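Local coordinates for protein spermidine synthase (PDB 3GJY) that probably catalyses the transfer of an aminopropyl group from decarboxylated S-adenosylmethionine to putrescine, yielding the polyamine spermidine, at residues S55-E67 with G99-Y111. Sequence-based numbering, arbitrary orientation. Where two conformers were deposited one is given.
Sequences SSHIVLGQPQALE and GACTMARYFADVY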
ATOM      1  N   SER A  55      -5.305 -11.518   5.245  1.00 16.04           N
ATOM      2  CA  SER A  55      -4.348 -10.621   4.609  1.00 16.01           C
ATOM      3  C   SER A  55      -4.654 -10.294   3.157  1.00 15.12           C
ATOM      4  O   SER A  55      -4.305  -9.231   2.698  1.00 16.75           O
ATOM      5  CB  SER A  55      -2.933 -11.142   4.766  1.00 18.47           C
ATOM      6  OG  SER A  55      -2.591 -11.024   6.137  1.00 19.34           O
ATOM      7  N   SER A  56      -5.232 -11.223   2.425  1.00 15.29           N
ATOM      8  CA  SER A  56      -5.765 -10.875   1.113  1.00 14.35           C
ATOM      9  C   SER A  56      -6.974 -11.750   0.769  1.00 14.20           C
ATOM     10  O   SER A  56      -7.221 -12.770   1.428  1.00 14.76           O
ATOM     11  CB  SER A  56      -4.703 -10.985   0.011  1.00 14.46           C
ATOM     12  OG  SER A  56      -5.239 -10.389  -1.152  1.00 14.14           O
ATOM     13  N   HIS A  57      -7.742 -11.328  -0.231  1.00 14.80           N
ATOM     14  CA  HIS A  57      -8.831 -12.127  -0.754  1.00 14.53           C
ATOM     15  C   HIS A  57      -8.844 -11.977  -2.250  1.00 13.83           C
ATOM     16  O   HIS A  57      -8.698 -10.854  -2.743  1.00 14.24           O
ATOM     17  CB  HIS A  57     -10.168 -11.705  -0.134  1.00 14.73           C
ATOM     18  CG  HIS A  57     -11.299 -12.532  -0.620  1.00 14.95           C
ATOM     19  ND1 HIS A  57     -11.917 -12.287  -1.831  1.00 16.66           N
ATOM     20  CD2 HIS A  57     -11.879 -13.644  -0.113  1.00 17.35           C
ATOM     21  CE1 HIS A  57     -12.823 -13.222  -2.046  1.00 18.99           C
ATOM     22  NE2 HIS A  57     -12.834 -14.036  -1.011  1.00 17.00           N
ATOM     23  N   ILE A  58      -8.970 -13.099  -2.964  1.00 13.47           N
ATOM     24  CA  ILE A  58      -8.984 -13.070  -4.429  1.00 13.81           C
ATOM     25  C   ILE A  58     -10.129 -13.922  -4.961  1.00 13.53           C
ATOM     26  O   ILE A  58     -10.601 -14.858  -4.284  1.00 14.62           O
ATOM     27  CB  ILE A  58      -7.672 -13.558  -5.039  1.00 13.39           C
ATOM     28  CG1 ILE A  58      -7.350 -15.003  -4.627  1.00 14.48           C
ATOM     29  CG2 ILE A  58      -6.530 -12.615  -4.623  1.00 14.65           C
ATOM     30  CD1 ILE A  58      -6.046 -15.562  -5.250  1.00 16.65           C
ATOM     31  N   VAL A  59     -10.588 -13.574  -6.156  1.00 13.72           N
ATOM     32  CA  VAL A  59     -11.465 -14.458  -6.915  1.00 14.33           C
ATOM     33  C   VAL A  59     -10.689 -14.776  -8.184  1.00 13.87           C
ATOM     34  O   VAL A  59     -10.318 -13.867  -8.951  1.00 14.05           O
ATOM     35  CB  VAL A  59     -12.793 -13.768  -7.245  1.00 14.79           C
ATOM     36  CG1 VAL A  59     -13.639 -14.705  -8.126  1.00 17.63           C
ATOM     37  CG2 VAL A  59     -13.563 -13.358  -5.956  1.00 15.88           C
ATOM     38  N   LEU A  60     -10.433 -16.056  -8.413  1.00 14.12           N
ATOM     39  CA  LEU A  60      -9.625 -16.440  -9.581  1.00 14.70           C
ATOM     40  C   LEU A  60     -10.321 -15.967 -10.867  1.00 14.83           C
ATOM     41  O   LEU A  60     -11.558 -16.057 -11.016  1.00 16.31           O
ATOM     42  CB  LEU A  60      -9.436 -17.966  -9.622  1.00 15.04           C
ATOM     43  CG  LEU A  60      -8.892 -18.609  -8.343  1.00 15.85           C
ATOM     44  CD1 LEU A  60      -8.743 -20.137  -8.546  1.00 18.75           C
ATOM     45  CD2 LEU A  60      -7.513 -18.007  -7.936  1.00 17.48           C
ATOM     46  N   GLY A  61      -9.536 -15.422 -11.784  1.00 14.28           N
ATOM     47  CA  GLY A  61     -10.059 -14.938 -13.055  1.00 14.84           C
ATOM     48  C   GLY A  61     -10.670 -13.546 -13.002  1.00 15.67           C
ATOM     49  O   GLY A  61     -11.068 -13.013 -14.052  1.00 16.87           O
ATOM     50  N   GLN A  62     -10.706 -12.944 -11.800  1.00 15.32           N
ATOM     51  CA  GLN A  62     -11.304 -11.612 -11.624  0.50 15.24           C
ATOM     52  C   GLN A  62     -10.348 -10.712 -10.854  1.00 14.86           C
ATOM     53  O   GLN A  62     -10.542 -10.422  -9.652  1.00 15.07           O
ATOM     54  CB  GLN A  62     -12.656 -11.680 -10.915  0.50 15.76           C
ATOM     55  CG  GLN A  62     -13.738 -12.371 -11.707  0.50 17.13           C
ATOM     56  CD  GLN A  62     -15.013 -12.528 -10.918  0.50 21.08           C
ATOM     57  OE1 GLN A  62     -15.387 -11.660 -10.123  0.50 23.32           O
ATOM     58  NE2 GLN A  62     -15.687 -13.645 -11.127  0.50 23.31           N
ATOM     59  N   PRO A  63      -9.299 -10.249 -11.554  1.00 14.56           N
ATOM     60  CA  PRO A  63      -8.229  -9.525 -10.856  1.00 14.19           C
ATOM     61  C   PRO A  63      -8.630  -8.142 -10.321  1.00 14.36           C
ATOM     62  O   PRO A  63      -7.876  -7.557  -9.537  1.00 14.75           O
ATOM     63  CB  PRO A  63      -7.113  -9.431 -11.922  1.00 15.72           C
ATOM     64  CG  PRO A  63      -7.896  -9.437 -13.226  1.00 16.22           C
ATOM     65  CD  PRO A  63      -9.060 -10.351 -13.014  1.00 14.50           C
ATOM     66  N   GLN A  64      -9.788  -7.615 -10.741  1.00 14.32           N
ATOM     67  CA  GLN A  64     -10.250  -6.348 -10.173  1.00 15.03           C
ATOM     68  C   GLN A  64     -11.190  -6.492  -8.965  1.00 15.56           C
ATOM     69  O   GLN A  64     -11.620  -5.478  -8.409  1.00 17.48           O
ATOM     70  CB  GLN A  64     -10.835  -5.461 -11.264  1.00 15.55           C
ATOM     71  CG  GLN A  64      -9.738  -4.892 -12.171  1.00 15.51           C
ATOM     72  CD  GLN A  64     -10.298  -3.892 -13.186  1.00 17.13           C
ATOM     73  OE1 GLN A  64     -11.087  -2.991 -12.830  1.00 19.88           O
ATOM     74  NE2 GLN A  64      -9.855  -4.015 -14.435  1.00 18.59           N
ATOM     75  N   ALA A  65     -11.483  -7.730  -8.550  1.00 15.20           N
ATOM     76  CA  ALA A  65     -12.368  -7.946  -7.399  1.00 14.48           C
ATOM     77  C   ALA A  65     -11.587  -7.903  -6.101  1.00 14.74           C
ATOM     78  O   ALA A  65     -10.727  -8.763  -5.859  1.00 14.80           O
ATOM     79  CB  ALA A  65     -13.105  -9.279  -7.528  1.00 14.89           C
ATOM     80  N   LEU A  66     -11.871  -6.883  -5.284  1.00 14.60           N
ATOM     81  CA  LEU A  66     -11.166  -6.673  -4.008  1.00 15.73           C
ATOM     82  C   LEU A  66     -12.137  -6.690  -2.853  1.00 16.08           C
ATOM     83  O   LEU A  66     -13.165  -6.004  -2.934  1.00 19.12           O
ATOM     84  CB  LEU A  66     -10.442  -5.316  -4.009  1.00 15.18           C
ATOM     85  CG  LEU A  66      -9.374  -5.090  -5.116  1.00 14.22           C
ATOM     86  CD1 LEU A  66      -8.934  -3.613  -5.142  1.00 15.99           C
ATOM     87  CD2 LEU A  66      -8.168  -6.023  -4.955  1.00 14.75           C
ATOM     88  N   GLU A  67     -11.782  -7.374  -1.774  1.00 16.88           N
ATOM     89  CA  GLU A  67     -12.662  -7.439  -0.597  1.00 18.32           C
ATOM     90  C   GLU A  67     -12.153  -6.689   0.615  1.00 18.09           C
ATOM     91  O   GLU A  67     -12.921  -6.307   1.500  1.00 21.42           O
ATOM     92  CB  GLU A  67     -13.085  -8.874  -0.254  1.00 19.50           C
ATOM     93  CG  GLU A  67     -14.173  -9.317  -1.223  1.00 22.43           C
ATOM     94  CD  GLU A  67     -14.750 -10.682  -0.950  1.00 25.56           C
ATOM     95  OE1 GLU A  67     -14.665 -11.182   0.199  1.00 27.98           O
ATOM     96  OE2 GLU A  67     -15.305 -11.252  -1.929  1.00 29.92           O
ATOM     97  N   GLY A  99       0.168  -8.406   0.428  1.00 21.67           N
ATOM     98  CA  GLY A  99      -0.299  -9.767   0.625  1.00 21.18           C
ATOM     99  C   GLY A  99      -0.797 -10.397  -0.656  1.00 20.37           C
ATOM    100  O   GLY A  99      -1.622  -9.817  -1.377  1.00 21.36           O
ATOM    101  N   ALA A 100      -0.267 -11.589  -0.905  1.00 21.03           N
ATOM    102  CA  ALA A 100      -0.543 -12.387  -2.046  1.00 17.80           C
ATOM    103  C   ALA A 100      -0.240 -11.742  -3.406  1.00 15.12           C
ATOM    104  O   ALA A 100      -0.718 -12.261  -4.398  1.00 14.19           O
ATOM    105  CB  ALA A 100      -2.042 -12.859  -2.004  1.00 19.51           C
ATOM    106  N   CYS A 101       0.466 -10.599  -3.449  1.00 13.18           N
ATOM    107  CA  CYS A 101       0.593  -9.817  -4.693  1.00 12.67           C
ATOM    108  C   CYS A 101      -0.731  -9.338  -5.280  1.00 12.75           C
ATOM    109  O   CYS A 101      -0.812  -9.054  -6.473  1.00 12.52           O
ATOM    110  CB  CYS A 101       1.356 -10.610  -5.764  1.00 13.57           C
ATOM    111  SG  CYS A 101       3.053 -11.033  -5.324  1.00 16.10           S
ATOM    112  N   THR A 102      -1.766  -9.242  -4.443  1.00 12.18           N
ATOM    113  CA  THR A 102      -3.092  -8.910  -4.947  1.00 11.89           C
ATOM    114  C   THR A 102      -3.200  -7.482  -5.483  1.00 11.49           C
ATOM    115  O   THR A 102      -3.834  -7.265  -6.534  1.00 11.60           O
ATOM    116  CB  THR A 102      -4.111  -9.198  -3.865  1.00 12.25           C
ATOM    117  OG1 THR A 102      -3.988 -10.596  -3.513  1.00 12.91           O
ATOM    118  CG2 THR A 102      -5.569  -8.813  -4.287  1.00 14.14           C
HETATM  119  N   MSE A 103      -2.626  -6.496  -4.790  1.00 12.66           N
HETATM  120  CA  MSE A 103      -2.630  -5.136  -5.311  0.50 12.20           C
HETATM  121  C   MSE A 103      -1.878  -5.047  -6.664  1.00 12.38           C
HETATM  122  O   MSE A 103      -2.305  -4.368  -7.594  1.00 13.26           O
HETATM  123  CB  MSE A 103      -1.984  -4.204  -4.271  0.50 12.90           C
HETATM  124  CG  MSE A 103      -2.341  -2.757  -4.405  0.50 13.85           C
HETATM  125 SE   MSE A 103      -4.080  -2.197  -3.589  0.40 14.13          SE
HETATM  126  CE  MSE A 103      -5.280  -2.535  -5.124  0.50 14.37           C
ATOM    127  N   ALA A 104      -0.724  -5.721  -6.753  1.00 11.32           N
ATOM    128  CA  ALA A 104       0.046  -5.776  -8.001  1.00 11.08           C
ATOM    129  C   ALA A 104      -0.786  -6.365  -9.149  1.00 11.11           C
ATOM    130  O   ALA A 104      -0.800  -5.851 -10.284  1.00 11.34           O
ATOM    131  CB  ALA A 104       1.382  -6.534  -7.806  1.00 11.75           C
ATOM    132  N   ARG A 105      -1.467  -7.464  -8.833  1.00 10.25           N
ATOM    133  CA  ARG A 105      -2.365  -8.151  -9.776  1.00 11.43           C
ATOM    134  C   ARG A 105      -3.497  -7.217 -10.249  1.00 10.83           C
ATOM    135  O   ARG A 105      -3.886  -7.203 -11.431  1.00 11.84           O
ATOM    136  CB  ARG A 105      -2.909  -9.389  -9.056  1.00 11.83           C
ATOM    137  CG  ARG A 105      -4.015 -10.183  -9.776  1.00 11.32           C
ATOM    138  CD  ARG A 105      -4.351 -11.383  -8.902  1.00 11.41           C
ATOM    139  NE  ARG A 105      -5.481 -12.190  -9.373  1.00 12.17           N
ATOM    140  CZ  ARG A 105      -6.705 -12.154  -8.860  1.00 11.98           C
ATOM    141  NH1 ARG A 105      -7.036 -11.276  -7.909  1.00 12.68           N
ATOM    142  NH2 ARG A 105      -7.591 -13.027  -9.303  1.00 12.77           N
ATOM    143  N   TYR A 106      -4.025  -6.429  -9.309  1.00 10.74           N
ATOM    144  CA  TYR A 106      -5.076  -5.471  -9.627  1.00 10.80           C
ATOM    145  C   TYR A 106      -4.580  -4.413 -10.620  1.00 11.66           C
ATOM    146  O   TYR A 106      -5.188  -4.183 -11.680  1.00 11.75           O
ATOM    147  CB  TYR A 106      -5.532  -4.808  -8.313  1.00 12.03           C
ATOM    148  CG  TYR A 106      -6.547  -3.726  -8.530  1.00 11.23           C
ATOM    149  CD1 TYR A 106      -7.916  -4.022  -8.586  1.00 12.69           C
ATOM    150  CD2 TYR A 106      -6.157  -2.407  -8.696  1.00 11.48           C
ATOM    151  CE1 TYR A 106      -8.858  -3.023  -8.802  1.00 14.04           C
ATOM    152  CE2 TYR A 106      -7.086  -1.392  -8.944  1.00 13.56           C
ATOM    153  CZ  TYR A 106      -8.441  -1.714  -9.003  1.00 14.07           C
ATOM    154  OH  TYR A 106      -9.356  -0.715  -9.231  1.00 16.63           O
ATOM    155  N   PHE A 107      -3.455  -3.760 -10.271  1.00 11.14           N
ATOM    156  CA  PHE A 107      -2.941  -2.711 -11.147  1.00 11.09           C
ATOM    157  C   PHE A 107      -2.482  -3.256 -12.479  1.00 11.89           C
ATOM    158  O   PHE A 107      -2.567  -2.569 -13.498  1.00 11.64           O
ATOM    159  CB  PHE A 107      -1.826  -1.888 -10.484  1.00 11.94           C
ATOM    160  CG  PHE A 107      -2.341  -0.944  -9.439  1.00 10.95           C
ATOM    161  CD1 PHE A 107      -3.112   0.132  -9.797  1.00 12.63           C
ATOM    162  CD2 PHE A 107      -2.146  -1.209  -8.098  1.00 14.06           C
ATOM    163  CE1 PHE A 107      -3.620   1.000  -8.818  1.00 13.71           C
ATOM    164  CE2 PHE A 107      -2.676  -0.364  -7.112  1.00 14.24           C
ATOM    165  CZ  PHE A 107      -3.414   0.748  -7.485  1.00 12.40           C
ATOM    166  N   ALA A 108      -1.967  -4.482 -12.476  1.00 11.40           N
ATOM    167  CA  ALA A 108      -1.544  -5.097 -13.750  1.00 11.71           C
ATOM    168  C   ALA A 108      -2.741  -5.271 -14.707  1.00 11.63           C
ATOM    169  O   ALA A 108      -2.590  -5.167 -15.940  1.00 12.43           O
ATOM    170  CB  ALA A 108      -0.854  -6.411 -13.522  1.00 11.65           C
ATOM    171  N   ASP A 109      -3.930  -5.512 -14.146  1.00 11.98           N
ATOM    172  CA  ASP A 109      -5.098  -5.658 -15.015  1.00 12.41           C
ATOM    173  C   ASP A 109      -5.694  -4.309 -15.451  1.00 13.33           C
ATOM    174  O   ASP A 109      -6.075  -4.122 -16.618  1.00 14.31           O
ATOM    175  CB  ASP A 109      -6.180  -6.490 -14.324  1.00 12.81           C
ATOM    176  CG  ASP A 109      -7.257  -6.928 -15.299  1.00 14.09           C
ATOM    177  OD1 ASP A 109      -6.933  -7.728 -16.204  1.00 16.40           O
ATOM    178  OD2 ASP A 109      -8.408  -6.465 -15.163  1.00 17.24           O
ATOM    179  N   VAL A 110      -5.757  -3.372 -14.506  1.00 12.51           N
ATOM    180  CA  VAL A 110      -6.268  -2.028 -14.808  1.00 13.47           C
ATOM    181  C   VAL A 110      -5.381  -1.314 -15.842  1.00 13.35           C
ATOM    182  O   VAL A 110      -5.895  -0.643 -16.756  1.00 15.27           O
ATOM    183  CB  VAL A 110      -6.370  -1.188 -13.540  1.00 13.10           C
ATOM    184  CG1 VAL A 110      -6.743   0.281 -13.848  1.00 14.70           C
ATOM    185  CG2 VAL A 110      -7.427  -1.807 -12.624  1.00 14.42           C
ATOM    186  N   TYR A 111      -4.071  -1.512 -15.702  1.00 12.98           N
ATOM    187  CA  TYR A 111      -3.081  -0.891 -16.558  1.00 13.08           C
ATOM    188  C   TYR A 111      -2.268  -1.999 -17.202  1.00 13.22           C
ATOM    189  O   TYR A 111      -1.240  -2.430 -16.670  1.00 12.77           O
ATOM    190  CB  TYR A 111      -2.198   0.027 -15.712  1.00 13.13           C
ATOM    191  CG  TYR A 111      -2.942   1.140 -15.000  1.00 12.10           C
ATOM    192  CD1 TYR A 111      -3.614   2.132 -15.745  1.00 13.73           C
ATOM    193  CD2 TYR A 111      -2.965   1.207 -13.605  1.00 13.59           C
ATOM    194  CE1 TYR A 111      -4.321   3.171 -15.126  1.00 12.04           C
ATOM    195  CE2 TYR A 111      -3.657   2.252 -12.944  1.00 14.32           C
ATOM    196  CZ  TYR A 111      -4.338   3.229 -13.720  1.00 12.71           C
ATOM    197  OH  TYR A 111      -4.972   4.262 -13.089  1.00 13.66           O
TER
HETATM  198  O   HOH W   1      -9.831 -11.004  -7.140  1.00 13.94           O
HETATM  199  O   HOH W   2      -6.066  -8.648  -7.712  1.00 13.70           O
HETATM  200  O   HOH W   3     -11.646  -1.660 -10.435  1.00 28.71           O
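R105 reaches from helix 102-110 into the turns 59-65. Its chain is extended from CG to NE, with CG anti to the backbone N (chi1 173°), which carries the guanidinium out to the turns. R105 NH2 donates to V59 O at 2.9 Å. The oxygen lies in the guanidinium plane, but the donor sits above the carbonyl plane of V59. Q62 N, closing a type II turn, reaches the same oxygen from the opposite face. P63 CA rests over one face of the guanidinium, 3.6 Å from R105 CZ. The pyrrolidine ring leans on D109, with P63 CG 3.3 Å from D109 CG. Next to it, Q64 NE2 donates to D109 OD2 on its anti side (2.9 Å, 165° at the hydrogen). V110 CG2 packs against the Q64 amide. L66 CD1 lies over the face of the Y106 ring, 4.0 Å from its centroid, and also touches M103 CE. At the helix start, S56 OG donates to T102 OG1 at 2.7 Å. The contact joins the edge strand of the N-terminal antiparallel sheet to the first helix after strand 92-96 of the Rossmann-like AdoMet domain, as in spermidine synthases. Further out, D134 forms a salt bridge with R105 NH2 and accepts from G61 N. Two waters accept from R105 NH1; one of them donates to P63 O and T102 O. A third water links Q64 OE1 to Y106 OH, which also bonds R79 of helix 69-85.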